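Dicer Related Helicase (Caenorhabditis elegans, PDB 6M6Q) probably hydrolyses ATP as an RNA helicase of the RLR subfamily that binds single- and double-stranded RNA, this chain being its N-terminal domain. Local coordinates at residues 145-151 / 223-227; 25-29 / 151-155. All coordinates share one frame. Residues are numbered along the deposited sequence.

How the contacts relate
In this all-helical N-terminal domain one short helix, 146-152, serves both contacts. Contact 1 runs along one face of it, from the N-cap to Tyr151, and holds the 223-227 loop that follows helix 210-221; contact 2 uses its C-terminal end, from Tyr151 onward, to receive helix 25-29. The centres lie about 11 Å apart, on the same side of the chain's centre, and Tyr151 belongs to both. A probable backbone hydrogen bond from Glu155 N to Gly150 O, 3.0 Å, closes the end of the shared helix. Along the chain the segments alternate, 25-29, 145-151, 151-155, 223-227, so the shared helix brings together an early helix and a loop nearly two hundred residues later. Contact 2 is buried, contact 1 only partly.

Contact 1: residues 145-151 / 223-227; sequences DKELYGY and KGNHQ
How a helix start can bind a remote loop is well illustrated where residues 145-151 meet 223-227, burying 313 Å² in all, with Leu148 and Asn225 closest in register (CA atoms 6.7 Å apart). Asp145, extended (phi/psi -154/115) and with chi1 t, is the N-cap of helix 146-152: its OD2 accepts from Leu148 N at 2.8 Å and also from Asn225 ND2 at 2.8 Å. From the first turn, Glu147 (t, m) reaches across, its OE2 taking a hydrogen bond from Asn225 ND2 at 2.9 Å while OE1 forms a salt bridge with Lys223 NZ at 2.6 Å. The Asn225 amide, set by chi1 p, thus bridges two carboxylates. Leu148 (t, p) packs beside these polar groups, its CD2 3.5 Å from Asn225 O and its CD1 3.8 Å from His226 CD2, at the edge of the imidazole. One turn on, Tyr151 (chi1 t) presents a ring face to the edge of His226 (chi1 m), a T-shaped pair with centroids 4.7 Å apart, planes at 63° and Tyr151 CE2 3.4 Å from His226 CE1. His226 ND1 is hydrogen-bonded to Glu219 O, tying this ring back to helix 210-221. Within the loop, His226 N bonds to Lys223 O at 3.2 Å, closing a type I beta turn through Gly224 (-63/-35) and Asn225 (-91/5). The whole exemplifies a side-chain N-cap whose acceptor is shared with an asparagine from a distant interhelical turn.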
ATOM      1  N   ASP B 145      22.801   5.015  17.567  1.00 69.34           N
ATOM      2  CA  ASP B 145      23.129   3.779  18.326  1.00 76.72           C
ATOM      3  C   ASP B 145      23.754   2.759  17.364  1.00 81.02           C
ATOM      4  O   ASP B 145      23.043   2.293  16.423  1.00 72.03           O
ATOM      5  CB  ASP B 145      21.891   3.205  19.021  1.00 71.35           C
ATOM      6  CG  ASP B 145      22.178   2.054  19.960  1.00 73.34           C
ATOM      7  OD1 ASP B 145      22.572   2.316  21.091  1.00 94.96           O
ATOM      8  OD2 ASP B 145      21.968   0.920  19.561  1.00 70.82           O
ATOM      9  N   LYS B 146      25.029   2.426  17.597  1.00 74.50           N
ATOM     10  CA  LYS B 146      25.828   1.487  16.772  1.00 73.61           C
ATOM     11  C   LYS B 146      25.194   0.090  16.837  1.00 68.04           C
ATOM     12  O   LYS B 146      25.172  -0.589  15.797  1.00 58.81           O
ATOM     13  CB  LYS B 146      27.275   1.449  17.276  1.00 83.40           C
ATOM     14  CG  LYS B 146      27.961   2.805  17.400  1.00 83.54           C
ATOM     15  CD  LYS B 146      28.744   3.181  16.177  1.00 81.34           C
ATOM     16  CE  LYS B 146      29.198   4.624  16.189  1.00 88.58           C
ATOM     17  NZ  LYS B 146      30.325   4.831  17.127  1.00 95.84           N
ATOM     18  N   GLU B 147      24.712  -0.323  18.021  1.00 62.69           N
ATOM     19  CA  GLU B 147      24.140  -1.681  18.261  1.00 62.78           C
ATOM     20  C   GLU B 147      22.876  -1.846  17.416  1.00 61.79           C
ATOM     21  O   GLU B 147      22.719  -2.896  16.799  1.00 56.76           O
ATOM     22  CB  GLU B 147      23.807  -1.890  19.743  1.00 65.42           C
ATOM     23  CG  GLU B 147      23.594  -3.350  20.128  1.00 65.15           C
ATOM     24  CD  GLU B 147      22.235  -3.946  19.793  1.00 70.77           C
ATOM     25  OE1 GLU B 147      22.136  -5.181  19.751  1.00 79.09           O
ATOM     26  OE2 GLU B 147      21.279  -3.189  19.618  1.00 87.43           O
ATOM     27  N   LEU B 148      22.006  -0.835  17.417  1.00 59.46           N
ATOM     28  CA  LEU B 148      20.736  -0.832  16.659  1.00 58.22           C
ATOM     29  C   LEU B 148      21.061  -0.838  15.163  1.00 57.48           C
ATOM     30  O   LEU B 148      20.472  -1.671  14.447  1.00 58.84           O
ATOM     31  CB  LEU B 148      19.900   0.384  17.080  1.00 62.16           C
ATOM     32  CG  LEU B 148      18.443   0.429  16.599  1.00 57.32           C
ATOM     33  CD1 LEU B 148      17.674  -0.841  16.961  1.00 54.49           C
ATOM     34  CD2 LEU B 148      17.741   1.649  17.176  1.00 56.10           C
ATOM     35  N   TYR B 149      22.048  -0.040  14.732  1.00 54.36           N
ATOM     36  CA  TYR B 149      22.588  -0.068  13.341  1.00 56.66           C
ATOM     37  C   TYR B 149      22.942  -1.503  12.995  1.00 54.96           C
ATOM     38  O   TYR B 149      22.398  -2.029  12.023  1.00 62.28           O
ATOM     39  CB  TYR B 149      23.793   0.861  13.176  1.00 57.65           C
ATOM     40  CG  TYR B 149      24.574   0.687  11.895  1.00 65.29           C
ATOM     41  CD1 TYR B 149      25.772  -0.016  11.885  1.00 70.17           C
ATOM     42  CD2 TYR B 149      24.163   1.273  10.706  1.00 73.79           C
ATOM     43  CE1 TYR B 149      26.518  -0.173  10.726  1.00 62.37           C
ATOM     44  CE2 TYR B 149      24.899   1.129   9.536  1.00 76.88           C
ATOM     45  CZ  TYR B 149      26.089   0.415   9.553  1.00 74.18           C
ATOM     46  OH  TYR B 149      26.831   0.278   8.420  1.00 82.50           O
ATOM     47  N   GLY B 150      23.742  -2.140  13.848  1.00 50.51           N
ATOM     48  CA  GLY B 150      24.182  -3.533  13.673  1.00 55.67           C
ATOM     49  C   GLY B 150      23.009  -4.483  13.548  1.00 59.99           C
ATOM     50  O   GLY B 150      23.011  -5.324  12.620  1.00 67.01           O
ATOM     51  N   TYR B 151      22.035  -4.340  14.441  1.00 64.73           N
ATOM     52  CA  TYR B 151      20.857  -5.227  14.571  1.00 65.42           C
ATOM     53  C   TYR B 151      20.030  -5.162  13.273  1.00 64.75           C
ATOM     54  O   TYR B 151      19.494  -6.227  12.832  1.00 58.05           O
ATOM     55  CB  TYR B 151      20.058  -4.837  15.817  1.00 65.15           C
ATOM     56  CG  TYR B 151      19.007  -5.839  16.220  1.00 65.49           C
ATOM     57  CD1 TYR B 151      19.309  -6.914  17.039  1.00 62.01           C
ATOM     58  CD2 TYR B 151      17.702  -5.719  15.768  1.00 65.71           C
ATOM     59  CE1 TYR B 151      18.347  -7.856  17.386  1.00 64.07           C
ATOM     60  CE2 TYR B 151      16.726  -6.643  16.116  1.00 64.69           C
ATOM     61  CZ  TYR B 151      17.047  -7.713  16.933  1.00 62.77           C
ATOM     62  OH  TYR B 151      16.099  -8.640  17.261  1.00 65.39           O
ATOM     63  N   LYS B 223      14.508  -5.056  25.461  1.00 60.84           N
ATOM     64  CA  LYS B 223      15.614  -4.423  24.683  1.00 60.08           C
ATOM     65  C   LYS B 223      15.397  -2.909  24.644  1.00 52.75           C
ATOM     66  O   LYS B 223      14.383  -2.475  24.087  1.00 46.28           O
ATOM     67  CB  LYS B 223      15.739  -5.000  23.276  1.00 62.96           C
ATOM     68  CG  LYS B 223      17.034  -4.651  22.566  1.00 64.46           C
ATOM     69  CD  LYS B 223      18.144  -5.661  22.841  1.00 71.50           C
ATOM     70  CE  LYS B 223      19.517  -5.153  22.448  1.00 73.83           C
ATOM     71  NZ  LYS B 223      19.905  -5.629  21.098  1.00 74.97           N
ATOM     72  N   GLY B 224      16.323  -2.154  25.241  1.00 55.66           N
ATOM     73  CA  GLY B 224      16.211  -0.706  25.497  1.00 57.02           C
ATOM     74  C   GLY B 224      16.124   0.118  24.219  1.00 63.50           C
ATOM     75  O   GLY B 224      15.457   1.147  24.253  1.00 62.06           O
ATOM     76  N   ASN B 225      16.817  -0.276  23.142  1.00 66.70           N
ATOM     77  CA  ASN B 225      16.847   0.523  21.882  1.00 60.84           C
ATOM     78  C   ASN B 225      15.718   0.063  20.938  1.00 58.85           C
ATOM     79  O   ASN B 225      15.644   0.585  19.830  1.00 51.28           O
ATOM     80  CB  ASN B 225      18.236   0.541  21.230  1.00 60.80           C
ATOM     81  CG  ASN B 225      18.879  -0.820  21.039  1.00 60.11           C
ATOM     82  OD1 ASN B 225      18.201  -1.849  20.995  1.00 66.65           O
ATOM     83  ND2 ASN B 225      20.196  -0.827  20.883  1.00 53.74           N
ATOM     84  N   HIS B 226      14.847  -0.846  21.380  1.00 60.07           N
ATOM     85  CA  HIS B 226      13.591  -1.221  20.671  1.00 62.02           C
ATOM     86  C   HIS B 226      12.402  -0.515  21.330  1.00 64.09           C
ATOM     87  O   HIS B 226      11.252  -1.003  21.173  1.00 52.69           O
ATOM     88  CB  HIS B 226      13.416  -2.734  20.671  1.00 58.63           C
ATOM     89  CG  HIS B 226      14.447  -3.452  19.881  1.00 57.91           C
ATOM     90  ND1 HIS B 226      14.389  -4.812  19.692  1.00 54.23           N
ATOM     91  CD2 HIS B 226      15.505  -3.011  19.162  1.00 61.27           C
ATOM     92  CE1 HIS B 226      15.395  -5.195  18.941  1.00 63.28           C
ATOM     93  NE2 HIS B 226      16.096  -4.107  18.598  1.00 67.44           N
ATOM     94  N   GLN B 227      12.687   0.530  22.108  1.00 65.62           N
ATOM     95  CA  GLN B 227      11.700   1.325  22.876  1.00 61.13           C
ATOM     96  C   GLN B 227      11.772   2.752  22.371  1.00 66.18           C
ATOM     97  O   GLN B 227      12.891   3.203  22.049  1.00 62.25           O
ATOM     98  CB  GLN B 227      12.015   1.342  24.373  1.00 59.32           C
ATOM     99  CG  GLN B 227      12.391  -0.004  24.952  1.00 58.10           C
ATOM    100  CD  GLN B 227      11.201  -0.909  25.008  1.00 59.21           C
ATOM    101  OE1 GLN B 227      10.102  -0.488  25.382  1.00 59.41           O
ATOM    102  NE2 GLN B 227      11.399  -2.152  24.588  1.00 52.77           N
TER

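Contact 2: residues 25-29 / 151-155; sequences FPAYF and YSHWE
Aromatic side chains can join two short helices without a single hydrogen bond between them, as residues 25-29 and 151-155 demonstrate with 326 Å² buried. Helix 25-29 lies against the end of helix 146-152; Phe29 and Ser152 have CA atoms 5.6 Å apart, Phe25 and His153 7.2 Å. Tyr28, the residue most covered, points toward the other segment with chi1 t. Its ring face receives the edge of Trp154 in a T-shaped pair: centroid to five-membered-ring centroid 4.7 Å, planes at 78°, Tyr28 CE1 to Trp154 NE1 3.4 Å. Trp154 (chi1 m) reaches this position from a left-handed backbone (phi/psi 62/50), the Schellman motif that ends helix 146-152. The edge of the Tyr28 ring faces backbone carbonyls, CD1 lying 3.5 Å from Ser152 O and CE1 3.7 Å from Tyr151 O, while its hydroxyl bonds to Leu270 O. Ser152, second in buried area, touches Phe25 and Phe29 too: its O is 3.4 Å from Phe25 CE1 and its OG 4.0 Å from Phe29 CD1, that hydroxyl being hydrogen-bonded to Tyr149 O. Phe25 (chi1 t) completes the interface, nearly parallel to His153 (5°, centroids 4.4 Å) but slid aside so that the rings barely overlap; Phe25 CE1 meets His153 CE1 at 3.3 Å. Since the Tyr28 and Ser152 hydroxyls and both His153 ring nitrogens (to Leu18 O and Asp138) bond outside, ring-to-ring and ring-edge-to-carbonyl contacts join the segments directly.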
ATOM      1  N   PHE B  25      17.363  -5.903   2.610  1.00 51.47           N
ATOM      2  CA  PHE B  25      17.646  -4.881   3.657  1.00 53.26           C
ATOM      3  C   PHE B  25      16.564  -3.793   3.722  1.00 54.50           C
ATOM      4  O   PHE B  25      16.096  -3.515   4.809  1.00 58.89           O
ATOM      5  CB  PHE B  25      19.027  -4.243   3.519  1.00 49.83           C
ATOM      6  CG  PHE B  25      19.232  -3.056   4.434  1.00 48.59           C
ATOM      7  CD1 PHE B  25      19.390  -3.218   5.803  1.00 49.00           C
ATOM      8  CD2 PHE B  25      19.223  -1.767   3.934  1.00 54.18           C
ATOM      9  CE1 PHE B  25      19.563  -2.120   6.639  1.00 48.35           C
ATOM     10  CE2 PHE B  25      19.419  -0.673   4.766  1.00 54.56           C
ATOM     11  CZ  PHE B  25      19.578  -0.853   6.118  1.00 52.26           C
ATOM     12  N   PRO B  26      16.197  -3.051   2.639  1.00 59.65           N
ATOM     13  CA  PRO B  26      15.268  -1.922   2.776  1.00 59.06           C
ATOM     14  C   PRO B  26      14.024  -2.235   3.631  1.00 50.04           C
ATOM     15  O   PRO B  26      13.732  -1.473   4.510  1.00 48.31           O
ATOM     16  CB  PRO B  26      14.860  -1.630   1.321  1.00 64.69           C
ATOM     17  CG  PRO B  26      16.088  -2.002   0.536  1.00 67.86           C
ATOM     18  CD  PRO B  26      16.628  -3.233   1.246  1.00 66.25           C
ATOM     19  N   ALA B  27      13.364  -3.365   3.364  1.00 45.32           N
ATOM     20  CA  ALA B  27      12.112  -3.809   4.025  1.00 47.59           C
ATOM     21  C   ALA B  27      12.389  -4.143   5.487  1.00 48.67           C
ATOM     22  O   ALA B  27      11.539  -3.841   6.341  1.00 60.95           O
ATOM     23  CB  ALA B  27      11.527  -5.002   3.308  1.00 46.09           C
ATOM     24  N   TYR B  28      13.499  -4.807   5.757  1.00 49.95           N
ATOM     25  CA  TYR B  28      13.883  -5.201   7.118  1.00 50.74           C
ATOM     26  C   TYR B  28      14.143  -3.929   7.932  1.00 52.82           C
ATOM     27  O   TYR B  28      13.562  -3.794   9.023  1.00 57.93           O
ATOM     28  CB  TYR B  28      15.060  -6.174   7.105  1.00 52.18           C
ATOM     29  CG  TYR B  28      15.343  -6.750   8.471  1.00 52.97           C
ATOM     30  CD1 TYR B  28      16.347  -6.231   9.279  1.00 49.62           C
ATOM     31  CD2 TYR B  28      14.525  -7.727   9.008  1.00 49.64           C
ATOM     32  CE1 TYR B  28      16.548  -6.695  10.563  1.00 49.66           C
ATOM     33  CE2 TYR B  28      14.730  -8.215  10.286  1.00 51.20           C
ATOM     34  CZ  TYR B  28      15.741  -7.693  11.067  1.00 47.94           C
ATOM     35  OH  TYR B  28      15.955  -8.195  12.321  1.00 55.21           O
ATOM     36  N   PHE B  29      14.896  -2.981   7.379  1.00 53.62           N
ATOM     37  CA  PHE B  29      15.199  -1.680   8.035  1.00 53.75           C
ATOM     38  C   PHE B  29      13.891  -0.947   8.374  1.00 58.19           C
ATOM     39  O   PHE B  29      13.835  -0.316   9.431  1.00 61.66           O
ATOM     40  CB  PHE B  29      16.090  -0.808   7.155  1.00 52.79           C
ATOM     41  CG  PHE B  29      16.440   0.521   7.771  1.00 54.08           C
ATOM     42  CD1 PHE B  29      17.508   0.642   8.639  1.00 49.21           C
ATOM     43  CD2 PHE B  29      15.674   1.649   7.511  1.00 60.43           C
ATOM     44  CE1 PHE B  29      17.815   1.862   9.223  1.00 52.70           C
ATOM     45  CE2 PHE B  29      15.985   2.868   8.095  1.00 58.77           C
ATOM     46  CZ  PHE B  29      17.064   2.975   8.939  1.00 52.42           C
ATOM     47  N   TYR B 151      22.035  -4.340  14.441  1.00 64.73           N
ATOM     48  CA  TYR B 151      20.857  -5.227  14.571  1.00 65.42           C
ATOM     49  C   TYR B 151      20.030  -5.162  13.273  1.00 64.75           C
ATOM     50  O   TYR B 151      19.494  -6.227  12.832  1.00 58.05           O
ATOM     51  CB  TYR B 151      20.058  -4.837  15.817  1.00 65.15           C
ATOM     52  CG  TYR B 151      19.007  -5.839  16.220  1.00 65.49           C
ATOM     53  CD1 TYR B 151      19.309  -6.914  17.039  1.00 62.01           C
ATOM     54  CD2 TYR B 151      17.702  -5.719  15.768  1.00 65.71           C
ATOM     55  CE1 TYR B 151      18.347  -7.856  17.386  1.00 64.07           C
ATOM     56  CE2 TYR B 151      16.726  -6.643  16.116  1.00 64.69           C
ATOM     57  CZ  TYR B 151      17.047  -7.713  16.933  1.00 62.77           C
ATOM     58  OH  TYR B 151      16.099  -8.640  17.261  1.00 65.39           O
ATOM     59  N   SER B 152      19.978  -3.974  12.653  1.00 58.64           N
ATOM     60  CA  SER B 152      19.231  -3.699  11.395  1.00 62.53           C
ATOM     61  C   SER B 152      19.959  -4.326  10.192  1.00 68.61           C
ATOM     62  O   SER B 152      19.316  -4.470   9.118  1.00 61.39           O
ATOM     63  CB  SER B 152      19.011  -2.209  11.205  1.00 58.21           C
ATOM     64  OG  SER B 152      20.157  -1.580  10.650  1.00 56.12           O
ATOM     65  N   HIS B 153      21.229  -4.721  10.381  1.00 71.49           N
ATOM     66  CA  HIS B 153      22.131  -5.268   9.331  1.00 61.85           C
ATOM     67  C   HIS B 153      22.531  -6.733   9.633  1.00 60.48           C
ATOM     68  O   HIS B 153      23.333  -7.284   8.854  1.00 54.02           O
ATOM     69  CB  HIS B 153      23.371  -4.382   9.223  1.00 58.13           C
ATOM     70  CG  HIS B 153      23.153  -3.111   8.485  1.00 56.81           C
ATOM     71  ND1 HIS B 153      22.956  -3.077   7.126  1.00 51.29           N
ATOM     72  CD2 HIS B 153      23.188  -1.823   8.896  1.00 59.07           C
ATOM     73  CE1 HIS B 153      22.839  -1.820   6.738  1.00 56.51           C
ATOM     74  NE2 HIS B 153      22.990  -1.037   7.798  1.00 49.38           N
ATOM     75  N   TRP B 154      22.019  -7.334  10.719  1.00 56.35           N
ATOM     76  CA  TRP B 154      22.347  -8.730  11.153  1.00 57.33           C
ATOM     77  C   TRP B 154      23.861  -8.857  11.478  1.00 62.34           C
ATOM     78  O   TRP B 154      24.510  -9.829  10.988  1.00 59.87           O
ATOM     79  CB  TRP B 154      21.945  -9.769  10.082  1.00 49.93           C
ATOM     80  CG  TRP B 154      20.507  -9.786   9.658  1.00 52.22           C
ATOM     81  CD1 TRP B 154      19.453  -9.126  10.230  1.00 53.88           C
ATOM     82  CD2 TRP B 154      19.947 -10.588   8.596  1.00 49.57           C
ATOM     83  NE1 TRP B 154      18.288  -9.440   9.576  1.00 50.95           N
ATOM     84  CE2 TRP B 154      18.561 -10.338   8.571  1.00 47.44           C
ATOM     85  CE3 TRP B 154      20.484 -11.467   7.651  1.00 48.09           C
ATOM     86  CZ2 TRP B 154      17.712 -10.938   7.643  1.00 47.31           C
ATOM     87  CZ3 TRP B 154      19.645 -12.061   6.735  1.00 50.78           C
ATOM     88  CH2 TRP B 154      18.276 -11.809   6.742  1.00 52.26           C
ATOM     89  N   GLU B 155      24.398  -7.952  12.291  1.00 60.88           N
ATOM     90  CA  GLU B 155      25.805  -7.979  12.763  1.00 67.31           C
ATOM     91  C   GLU B 155      26.039  -9.225  13.633  1.00 67.85           C
ATOM     92  O   GLU B 155      25.196  -9.505  14.510  1.00 59.16           O
ATOM     93  CB  GLU B 155      26.107  -6.702  13.544  1.00 68.18           C
ATOM     94  CG  GLU B 155      27.568  -6.464  13.803  1.00 68.44           C
ATOM     95  CD  GLU B 155      27.840  -5.146  14.494  1.00 79.22           C
ATOM     96  OE1 GLU B 155      27.219  -4.903  15.548  1.00 85.71           O
ATOM     97  OE2 GLU B 155      28.645  -4.357  13.968  1.00 88.78           O
TER